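Local coordinates for protein BtGH115A (Bacteroides thetaiotaomicron, PDB 5BY3) that removes 4-O-methyl-glucuronic acid as a family GH115 alpha-glucuronidase with specificity for decorated arabinogalactans, at residues A670-G675 and I759-E764; R695-H700 and G765-Q770; L707-S712 and I721-K726. All coordinates share one frame; numbering follows the deposited sequence.

Contact 1: residues A670-G675 and I759-E764; sequences AEIKKG and IKALDE
Ala-761 presents its methyl group to Ile-672 and the turn that follows it, at a corner where the two antiparallel sheets of the C-terminal domain come together. This pairing of sheets is consistent with the galactose-binding-like beta-sandwich to which the family's C-terminal domain is related. Strand 670-672 belongs to one sheet and strand 755-761 to the other. Two carbonyl oxygens, Ile-672 O and Lys-673 O, each lie 3.4 Å from Ala-761 CB. Ile-672 covers the same methyl with its branch: CG1 sits beside the backbone N (chi1 -51°), which leaves CG2 anti to that nitrogen and 3.8 Å from Ala-761 CB. Its other branch ends with CD1 4.3 Å from Ile-759 CG2.

A single hydrogen bond ties the backbones, from Gly-675 N to Ala-761 O at 2.7 Å, moderately bent with 145° at the hydrogen. Lys-674, extended along its whole length, lays its methylene carbons past Leu-762 O, and its CG makes the closest approach to that oxygen at 3.4 Å.

Glu-671, too, is extended. Its OE1 forms a salt bridge with Lys-673 NZ at 2.8 Å, the ammonium coming from above the carboxylate plane. An alanine here would probably leave the Lys-673 ammonium without its acidic mate and its long chain freer to turn. From the opposite segment, Lys-760, also extended, brings its CE to 3.5 Å from Gly-675 O.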
loop_
_atom_site.group_PDB
_atom_site.type_symbol
_atom_site.label_atom_id
_atom_site.label_comp_id
_atom_site.label_asym_id
_atom_site.label_seq_id
_atom_site.Cartn_x
_atom_site.Cartn_y
_atom_site.Cartn_z
ATOM N N ALA A 670 -4.939 20.593 -4.911
ATOM C CA ALA A 670 -4.286 21.444 -3.879
ATOM C C ALA A 670 -5.121 21.603 -2.619
ATOM O O ALA A 670 -6.339 21.692 -2.714
ATOM C CB ALA A 670 -3.964 22.818 -4.447
ATOM N N GLU A 671 -4.466 21.665 -1.460
ATOM C CA GLU A 671 -5.164 21.721 -0.173
ATOM C C GLU A 671 -5.510 23.150 0.184
ATOM O O GLU A 671 -4.633 23.998 0.245
ATOM C CB GLU A 671 -4.336 21.096 0.952
ATOM C CG GLU A 671 -5.049 21.130 2.307
ATOM C CD GLU A 671 -4.164 20.743 3.495
ATOM O OE1 GLU A 671 -2.914 20.831 3.380
ATOM O OE2 GLU A 671 -4.727 20.374 4.563
ATOM N N ILE A 672 -6.789 23.424 0.397
ATOM C CA ILE A 672 -7.196 24.732 0.917
ATOM C C ILE A 672 -7.339 24.526 2.396
ATOM O O ILE A 672 -8.189 23.749 2.835
ATOM C CB ILE A 672 -8.518 25.235 0.318
ATOM C CG1 ILE A 672 -8.464 25.170 -1.204
ATOM C CG2 ILE A 672 -8.822 26.641 0.807
ATOM C CD1 ILE A 672 -9.826 25.257 -1.875
ATOM N N LYS A 673 -6.487 25.198 3.163
ATOM C CA LYS A 673 -6.496 25.043 4.619
ATOM C C LYS A 673 -7.793 25.640 5.123
ATOM O O LYS A 673 -8.402 26.483 4.438
ATOM C CB LYS A 673 -5.282 25.722 5.285
ATOM C CG LYS A 673 -3.902 25.232 4.848
ATOM C CD LYS A 673 -3.633 23.805 5.306
ATOM C CE LYS A 673 -2.159 23.429 5.218
ATOM N NZ LYS A 673 -1.943 22.030 5.708
ATOM N N LYS A 674 -8.221 25.161 6.292
ATOM C CA LYS A 674 -9.404 25.646 7.013
ATOM C C LYS A 674 -9.367 27.167 7.074
ATOM O O LYS A 674 -8.316 27.751 7.336
ATOM C CB LYS A 674 -9.425 25.057 8.438
ATOM C CG LYS A 674 -10.727 25.241 9.199
ATOM C CD LYS A 674 -10.697 24.451 10.492
ATOM C CE LYS A 674 -11.682 25.044 11.495
ATOM N NZ LYS A 674 -11.881 24.181 12.690
ATOM N N GLY A 675 -10.503 27.794 6.790
ATOM C CA GLY A 675 -10.619 29.254 6.808
ATOM C C GLY A 675 -10.023 30.006 5.627
ATOM O O GLY A 675 -10.290 31.196 5.492
ATOM N N ILE A 759 -14.422 30.074 -3.392
ATOM C CA ILE A 759 -14.472 28.767 -2.674
ATOM C C ILE A 759 -13.662 28.818 -1.366
ATOM O O ILE A 759 -12.429 28.927 -1.390
ATOM C CB ILE A 759 -14.000 27.590 -3.588
ATOM C CG1 ILE A 759 -14.940 27.433 -4.790
ATOM C CG2 ILE A 759 -13.940 26.282 -2.813
ATOM C CD1 ILE A 759 -14.279 26.943 -6.058
ATOM N N LYS A 760 -14.354 28.751 -0.234
ATOM C CA LYS A 760 -13.709 28.804 1.078
ATOM C C LYS A 760 -13.785 27.457 1.821
ATOM O O LYS A 760 -14.854 26.844 1.877
ATOM C CB LYS A 760 -14.352 29.910 1.917
ATOM C CG LYS A 760 -13.632 30.198 3.222
ATOM C CD LYS A 760 -14.233 31.374 3.964
ATOM C CE LYS A 760 -13.763 31.363 5.403
ATOM N NZ LYS A 760 -13.879 32.704 6.048
ATOM N N ALA A 761 -12.670 27.013 2.406
ATOM C CA ALA A 761 -12.672 25.792 3.204
ATOM C C ALA A 761 -13.128 26.060 4.628
ATOM O O ALA A 761 -12.560 26.935 5.301
ATOM C CB ALA A 761 -11.288 25.180 3.239
ATOM N N LEU A 762 -14.111 25.281 5.092
ATOM C CA LEU A 762 -14.581 25.311 6.486
ATOM C C LEU A 762 -13.967 24.251 7.400
ATOM O O LEU A 762 -13.934 24.431 8.618
ATOM C CB LEU A 762 -16.113 25.200 6.542
ATOM C CG LEU A 762 -16.965 26.478 6.631
ATOM C CD1 LEU A 762 -16.401 27.658 5.840
ATOM C CD2 LEU A 762 -18.386 26.149 6.175
ATOM N N ASP A 763 -13.501 23.146 6.817
ATOM C CA ASP A 763 -12.904 22.056 7.591
ATOM C C ASP A 763 -11.493 21.780 7.138
ATOM O O ASP A 763 -11.041 22.342 6.118
ATOM C CB ASP A 763 -13.784 20.806 7.532
ATOM C CG ASP A 763 -15.165 21.055 8.108
ATOM O OD1 ASP A 763 -15.275 21.256 9.345
ATOM O OD2 ASP A 763 -16.140 21.073 7.329
ATOM N N GLU A 764 -10.814 20.916 7.900
ATOM C CA GLU A 764 -9.399 20.629 7.737
ATOM C C GLU A 764 -8.976 20.136 6.329
ATOM O O GLU A 764 -8.506 20.955 5.512
ATOM C CB GLU A 764 -8.900 19.720 8.862
ATOM C CG GLU A 764 -7.418 19.917 9.178
ATOM C CD GLU A 764 -7.098 19.817 10.663
ATOM O OE1 GLU A 764 -7.923 20.255 11.488
ATOM O OE2 GLU A 764 -6.012 19.312 11.010
#

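Contact 2: residues R695-H700 and G765-Q770; sequences RLLPNH and GVILDQ. With SO4 (sulfate ion), chain B.
Arg-695 and Gln-770 form a hydrogen-bonded antiparallel pair, and the long arginine side chain starts over its partner before leaving the sheet. Its CB lies 3.8 Å from Gln-770 CB. CG passes the far end of that residue, 3.9 Å from Gln-770 OE1, an oxygen whose hydrogen bond comes from Gln-740. The next torsion, chi2 (-17°), leaves CD nearly eclipsed with CA, turned back toward the arginine's own backbone and away from Gln-770. NE pairs with Asp-693 in a salt bridge, and NH1 bonds to Gln-740 OE1, so two of the guanidinium nitrogens have protein partners. At the tip, near the plane of the group, NH2 donates to O1 of a sulfate ion at 2.6 Å, and NH1 adds a weak bond to the same oxygen; the ion probably comes from the crystallisation liquor.

Behind this side chain the backbone contains a classic beta bulge. Arg-695 O accepts from both Asp-769 N, at 2.8 Å, and Gln-770 N, at 3.1 Å, the two donors approaching from the same face of the carbonyl plane. Beyond the bulge Leu-697 N bonds to Ile-767 O with an angle of 165° at the hydrogen. A water then bridges the diverging backbones, donating to Leu-697 O and accepting from Ile-767 N. Side by side and pointing the same way, Leu-697 and Ile-767 meet at CD2 and CD1, 3.8 Å apart.

Both of these side chains rest on Gln-416 of helix 411-423, while Leu-768 packs against strands 670-672 and 677-682, and strand 766-772 runs between strands 670-672 and 689-696 as their common neighbour.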
loop_
_atom_site.group_PDB
_atom_site.type_symbol
_atom_site.label_atom_id
_atom_site.label_comp_id
_atom_site.label_asym_id
_atom_site.label_seq_id
_atom_site.Cartn_x
_atom_site.Cartn_y
_atom_site.Cartn_z
ATOM N N ARG A 695 -14.946 19.640 -8.182
ATOM C CA ARG A 695 -14.430 18.301 -8.075
ATOM C C ARG A 695 -13.358 18.329 -6.984
ATOM O O ARG A 695 -12.454 19.187 -6.985
ATOM C CB ARG A 695 -13.789 17.876 -9.388
ATOM C CG ARG A 695 -14.620 17.489 -10.622
ATOM C CD ARG A 695 -16.083 17.148 -10.446
ATOM N NE ARG A 695 -16.812 17.127 -11.734
ATOM C CZ ARG A 695 -16.656 16.230 -12.720
ATOM N NH1 ARG A 695 -15.759 15.243 -12.637
ATOM N NH2 ARG A 695 -17.402 16.324 -13.822
ATOM N N LEU A 696 -13.470 17.401 -6.037
ATOM C CA LEU A 696 -12.590 17.363 -4.886
ATOM C C LEU A 696 -12.096 15.948 -4.675
ATOM O O LEU A 696 -12.672 14.989 -5.185
ATOM C CB LEU A 696 -13.289 17.857 -3.614
ATOM C CG LEU A 696 -14.038 19.187 -3.649
ATOM C CD1 LEU A 696 -15.545 18.920 -3.660
ATOM C CD2 LEU A 696 -13.612 19.998 -2.436
ATOM N N LEU A 697 -11.014 15.822 -3.918
ATOM C CA LEU A 697 -10.520 14.510 -3.530
ATOM C C LEU A 697 -11.595 13.929 -2.623
ATOM O O LEU A 697 -12.008 14.624 -1.671
ATOM C CB LEU A 697 -9.179 14.624 -2.790
ATOM C CG LEU A 697 -8.406 13.319 -2.568
ATOM C CD1 LEU A 697 -7.931 12.750 -3.894
ATOM C CD2 LEU A 697 -7.250 13.512 -1.571
ATOM N N PRO A 698 -12.084 12.696 -2.926
ATOM C CA PRO A 698 -13.105 12.098 -2.066
ATOM C C PRO A 698 -12.509 11.543 -0.746
ATOM O O PRO A 698 -12.865 10.442 -0.305
ATOM C CB PRO A 698 -13.658 10.975 -2.925
ATOM C CG PRO A 698 -12.453 10.499 -3.711
ATOM C CD PRO A 698 -11.564 11.714 -3.905
ATOM N N ASN A 699 -11.650 12.315 -0.076
ATOM C CA ASN A 699 -11.121 11.832 1.190
ATOM C C ASN A 699 -12.179 12.002 2.333
ATOM O O ASN A 699 -13.309 12.513 2.091
ATOM C CB ASN A 699 -9.774 12.471 1.504
ATOM C CG ASN A 699 -9.897 13.934 1.821
ATOM O OD1 ASN A 699 -10.140 14.291 2.956
ATOM N ND2 ASN A 699 -9.756 14.785 0.822
ATOM N N HIS A 700 -11.813 11.549 3.540
ATOM C CA HIS A 700 -12.722 11.517 4.689
ATOM C C HIS A 700 -12.292 12.586 5.718
ATOM O O HIS A 700 -11.093 12.936 5.784
ATOM C CB HIS A 700 -12.715 10.119 5.333
ATOM C CG HIS A 700 -13.213 9.017 4.436
ATOM N ND1 HIS A 700 -14.543 8.863 4.109
ATOM C CD2 HIS A 700 -12.563 7.989 3.834
ATOM C CE1 HIS A 700 -14.692 7.812 3.326
ATOM N NE2 HIS A 700 -13.505 7.272 3.132
ATOM N N GLY A 765 -9.155 18.849 6.026
ATOM C CA GLY A 765 -8.490 18.252 4.843
ATOM C C GLY A 765 -9.262 18.331 3.536
ATOM O O GLY A 765 -9.664 17.291 2.981
ATOM N N VAL A 766 -9.464 19.568 3.062
ATOM C CA VAL A 766 -10.287 19.886 1.878
ATOM C C VAL A 766 -9.355 20.019 0.700
ATOM O O VAL A 766 -8.461 20.895 0.703
ATOM C CB VAL A 766 -11.006 21.235 2.040
ATOM C CG1 VAL A 766 -11.671 21.694 0.748
ATOM C CG2 VAL A 766 -12.007 21.165 3.185
ATOM N N ILE A 767 -9.528 19.166 -0.305
ATOM C CA ILE A 767 -8.564 19.206 -1.387
ATOM C C ILE A 767 -9.302 19.362 -2.686
ATOM O O ILE A 767 -10.045 18.456 -3.089
ATOM C CB ILE A 767 -7.642 17.970 -1.393
ATOM C CG1 ILE A 767 -6.766 17.971 -0.157
ATOM C CG2 ILE A 767 -6.734 17.971 -2.612
ATOM C CD1 ILE A 767 -6.661 16.600 0.476
ATOM N N LEU A 768 -9.091 20.523 -3.312
ATOM C CA LEU A 768 -9.703 20.863 -4.588
ATOM C C LEU A 768 -8.941 20.238 -5.742
ATOM O O LEU A 768 -7.713 20.247 -5.757
ATOM C CB LEU A 768 -9.811 22.392 -4.756
ATOM C CG LEU A 768 -10.503 22.885 -6.046
ATOM C CD1 LEU A 768 -12.003 22.611 -6.095
ATOM C CD2 LEU A 768 -10.224 24.362 -6.304
ATOM N N ASP A 769 -9.689 19.706 -6.705
ATOM C CA ASP A 769 -9.138 19.082 -7.913
ATOM C C ASP A 769 -9.500 19.907 -9.133
ATOM O O ASP A 769 -8.623 20.414 -9.788
ATOM C CB ASP A 769 -9.645 17.634 -8.079
ATOM C CG ASP A 769 -8.702 16.770 -8.901
ATOM O OD1 ASP A 769 -7.560 17.199 -9.047
ATOM O OD2 ASP A 769 -9.064 15.657 -9.371
ATOM N N GLN A 770 -10.785 20.033 -9.446
ATOM C CA GLN A 770 -11.222 20.789 -10.630
ATOM C C GLN A 770 -12.410 21.676 -10.330
ATOM O O GLN A 770 -13.114 21.463 -9.351
ATOM C CB GLN A 770 -11.576 19.862 -11.773
ATOM C CG GLN A 770 -10.393 19.017 -12.233
ATOM C CD GLN A 770 -10.773 17.932 -13.226
ATOM O OE1 GLN A 770 -11.563 17.038 -12.921
ATOM N NE2 GLN A 770 -10.221 18.011 -14.421
HETATM S S SO4 B . -17.067 13.000 -16.133
HETATM O O1 SO4 B . -17.359 14.048 -15.120
HETATM O O2 SO4 B . -18.309 12.606 -16.854
HETATM O O3 SO4 B . -16.063 13.508 -17.098
HETATM O O4 SO4 B . -16.556 11.801 -15.436
HETATM O O HOH W 1 -11.123 16.676 -0.292
#

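Contact 3: residues L707-S712 and I721-K726; sequences LRFTVS and IAYETK
Leu-707 and Tyr-723 meet across one end of the strand pair, with Leu-707 CB over one face of the phenol ring. That carbon sits 4.2 Å from the centroid of the Tyr-723 ring, displaced toward the rim in a CH-pi contact. The two branches continue toward the hydroxyl end: CD1 is 3.9 Å from Tyr-723 CE2, and CD2 is 3.8 Å from Tyr-723 OH. Leu-707 CB also touches the CB of Glu-724, whose carboxylate pairs with Lys-706. The backbones join here as well, since Tyr-723 N donates to Leu-707 O at 3.1 Å, nearly along the C=O axis.

Strands 708-713 and 719-722 are the arms of a beta hairpin at the margin of the four-stranded sheet, with 719-722 outermost. Within it Phe-709 and Ile-721 form the hydrogen-bonded pair: Phe-709 N donates to Ile-721 O at 2.9 Å, and Ile-721 N to Phe-709 O at 2.8 Å. The adjacent Arg-708 and Ala-722 are non-hydrogen-bonded partners, and the arginine side chain bends away to a salt bridge with Asp-763.

Ile-721 has as much surface covered as Leu-707, and most of its side-chain contacts are with the Phe-709 ring. Phe-709 CG takes the crowded position between backbone N and carbonyl carbon (chi1 60°), and chi2 of -90° turns one face of the ring to the isoleucine. Ile-721 CB lies over that face, 4.1 Å from the ring centroid. Tyr-723 CD1 approaches the Phe-709 ring at its edge, the two ring planes being inclined by 48°. On the opposite sheet Ile-694 and Leu-696 pack against Phe-709, and Leu-696 reaches Tyr-723 too. Farther along the hairpin, Ile-721 CD1 packs closely on Val-711 CG2, at 3.4 Å.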
loop_
_atom_site.group_PDB
_atom_site.type_symbol
_atom_site.label_atom_id
_atom_site.label_comp_id
_atom_site.label_asym_id
_atom_site.label_seq_id
_atom_site.Cartn_x
_atom_site.Cartn_y
_atom_site.Cartn_z
ATOM N N LEU A 707 -16.076 17.791 6.711
ATOM C CA LEU A 707 -15.730 18.237 5.289
ATOM C C LEU A 707 -16.713 19.108 4.480
ATOM O O LEU A 707 -17.515 18.590 3.669
ATOM C CB LEU A 707 -15.323 17.078 4.368
ATOM C CG LEU A 707 -13.989 16.354 4.575
ATOM C CD1 LEU A 707 -13.892 15.211 3.554
ATOM C CD2 LEU A 707 -12.804 17.307 4.515
ATOM N N ARG A 708 -16.615 20.425 4.639
ATOM C CA ARG A 708 -17.418 21.325 3.802
ATOM C C ARG A 708 -16.739 22.609 3.289
ATOM O O ARG A 708 -15.662 22.988 3.735
ATOM C CB ARG A 708 -18.771 21.613 4.474
ATOM C CG ARG A 708 -18.705 22.334 5.794
ATOM C CD ARG A 708 -19.634 21.700 6.802
ATOM N NE ARG A 708 -18.893 21.669 8.047
ATOM C CZ ARG A 708 -19.070 22.477 9.084
ATOM N NH1 ARG A 708 -20.035 23.397 9.079
ATOM N NH2 ARG A 708 -18.285 22.325 10.148
ATOM N N PHE A 709 -17.371 23.240 2.310
ATOM C CA PHE A 709 -16.878 24.474 1.716
ATOM C C PHE A 709 -18.020 25.461 1.499
ATOM O O PHE A 709 -19.170 25.119 1.705
ATOM C CB PHE A 709 -16.081 24.220 0.408
ATOM C CG PHE A 709 -16.860 23.527 -0.689
ATOM C CD1 PHE A 709 -16.876 22.128 -0.782
ATOM C CD2 PHE A 709 -17.539 24.273 -1.663
ATOM C CE1 PHE A 709 -17.581 21.488 -1.807
ATOM C CE2 PHE A 709 -18.240 23.639 -2.700
ATOM C CZ PHE A 709 -18.260 22.242 -2.774
ATOM N N THR A 710 -17.694 26.699 1.137
ATOM C CA THR A 710 -18.719 27.667 0.784
ATOM C C THR A 710 -18.393 28.155 -0.598
ATOM O O THR A 710 -17.217 28.349 -0.924
ATOM C CB THR A 710 -18.813 28.863 1.756
ATOM O OG1 THR A 710 -17.751 29.795 1.504
ATOM C CG2 THR A 710 -18.811 28.419 3.222
ATOM N N VAL A 711 -19.437 28.321 -1.404
ATOM C CA VAL A 711 -19.355 28.963 -2.723
ATOM C C VAL A 711 -20.032 30.333 -2.693
ATOM O O VAL A 711 -21.140 30.481 -2.154
ATOM C CB VAL A 711 -20.036 28.113 -3.800
ATOM C CG1 VAL A 711 -19.046 27.665 -4.848
ATOM C CG2 VAL A 711 -20.737 26.926 -3.163
ATOM N N SER A 712 -19.370 31.340 -3.253
ATOM C CA SER A 712 -19.979 32.677 -3.338
ATOM C C SER A 712 -19.647 33.360 -4.647
ATOM O O SER A 712 -18.472 33.645 -4.933
ATOM C CB SER A 712 -19.608 33.560 -2.132
ATOM O OG SER A 712 -20.258 34.821 -2.201
ATOM N N ILE A 721 -21.712 23.907 1.547
ATOM C CA ILE A 721 -21.792 22.623 0.835
ATOM C C ILE A 721 -20.862 21.561 1.438
ATOM O O ILE A 721 -19.657 21.760 1.468
ATOM C CB ILE A 721 -21.490 22.777 -0.663
ATOM C CG1 ILE A 721 -22.502 23.731 -1.331
ATOM C CG2 ILE A 721 -21.536 21.409 -1.328
ATOM C CD1 ILE A 721 -22.282 23.932 -2.822
ATOM N N ALA A 722 -21.458 20.453 1.897
ATOM C CA ALA A 722 -20.797 19.319 2.527
ATOM C C ALA A 722 -20.574 18.181 1.508
ATOM O O ALA A 722 -21.398 17.983 0.608
ATOM C CB ALA A 722 -21.669 18.818 3.659
ATOM N N TYR A 723 -19.495 17.412 1.669
ATOM C CA TYR A 723 -19.196 16.331 0.711
ATOM C C TYR A 723 -18.548 15.123 1.346
ATOM O O TYR A 723 -18.118 14.215 0.629
ATOM C CB TYR A 723 -18.362 16.815 -0.509
ATOM C CG TYR A 723 -16.961 17.244 -0.160
ATOM C CD1 TYR A 723 -16.699 18.535 0.320
ATOM C CD2 TYR A 723 -15.884 16.351 -0.283
ATOM C CE1 TYR A 723 -15.408 18.919 0.671
ATOM C CE2 TYR A 723 -14.590 16.724 0.075
ATOM C CZ TYR A 723 -14.362 18.012 0.539
ATOM O OH TYR A 723 -13.090 18.377 0.870
ATOM N N GLU A 724 -18.486 15.095 2.680
ATOM C CA GLU A 724 -18.100 13.878 3.390
ATOM C C GLU A 724 -19.204 12.862 3.070
ATOM O O GLU A 724 -20.309 13.259 2.732
ATOM C CB GLU A 724 -17.909 14.115 4.911
ATOM C CG GLU A 724 -19.159 14.042 5.809
ATOM C CD GLU A 724 -20.224 15.127 5.574
ATOM O OE1 GLU A 724 -19.955 16.148 4.919
ATOM O OE2 GLU A 724 -21.375 14.962 6.059
ATOM N N THR A 725 -18.857 11.576 3.090
ATOM C CA THR A 725 -19.813 10.494 2.986
ATOM C C THR A 725 -19.752 9.690 4.294
ATOM O O THR A 725 -18.764 9.813 5.087
ATOM C CB THR A 725 -19.474 9.525 1.814
ATOM O OG1 THR A 725 -18.166 9.000 2.010
ATOM C CG2 THR A 725 -19.523 10.184 0.494
ATOM N N LYS A 726 -20.767 8.827 4.472
ATOM C CA LYS A 726 -20.924 7.980 5.662
ATOM C C LYS A 726 -21.067 6.547 5.213
ATOM O O LYS A 726 -21.823 6.262 4.286
ATOM C CB LYS A 726 -22.186 8.369 6.484
ATOM C CG LYS A 726 -22.249 9.800 7.047
ATOM C CD LYS A 726 -21.185 10.069 8.117
ATOM C CE LYS A 726 -21.163 11.535 8.530
ATOM N NZ LYS A 726 -19.763 11.974 8.786
#

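From the N terminus, the chain passes first through 670-675, then 695-700, 707-712 and 721-726, before returning through 759-764 and 765-770. Contact 3 closes a short local loop and is nested inside the larger loops of contacts 1 and 2, which cross each other because their segments alternate. The last two segments follow directly on one another, so the chain goes from one sheet to the other between them. Contacts 1 and 2 share the sheet in which 670-672 neighbours 766-772, whereas contacts 1 and 3 share the one pairing 755-761 with 708-713. Contacts 2 and 3 touch where Gly-765 O packs against Leu-707 CD2 and Val-766 CA against Tyr-723 OH.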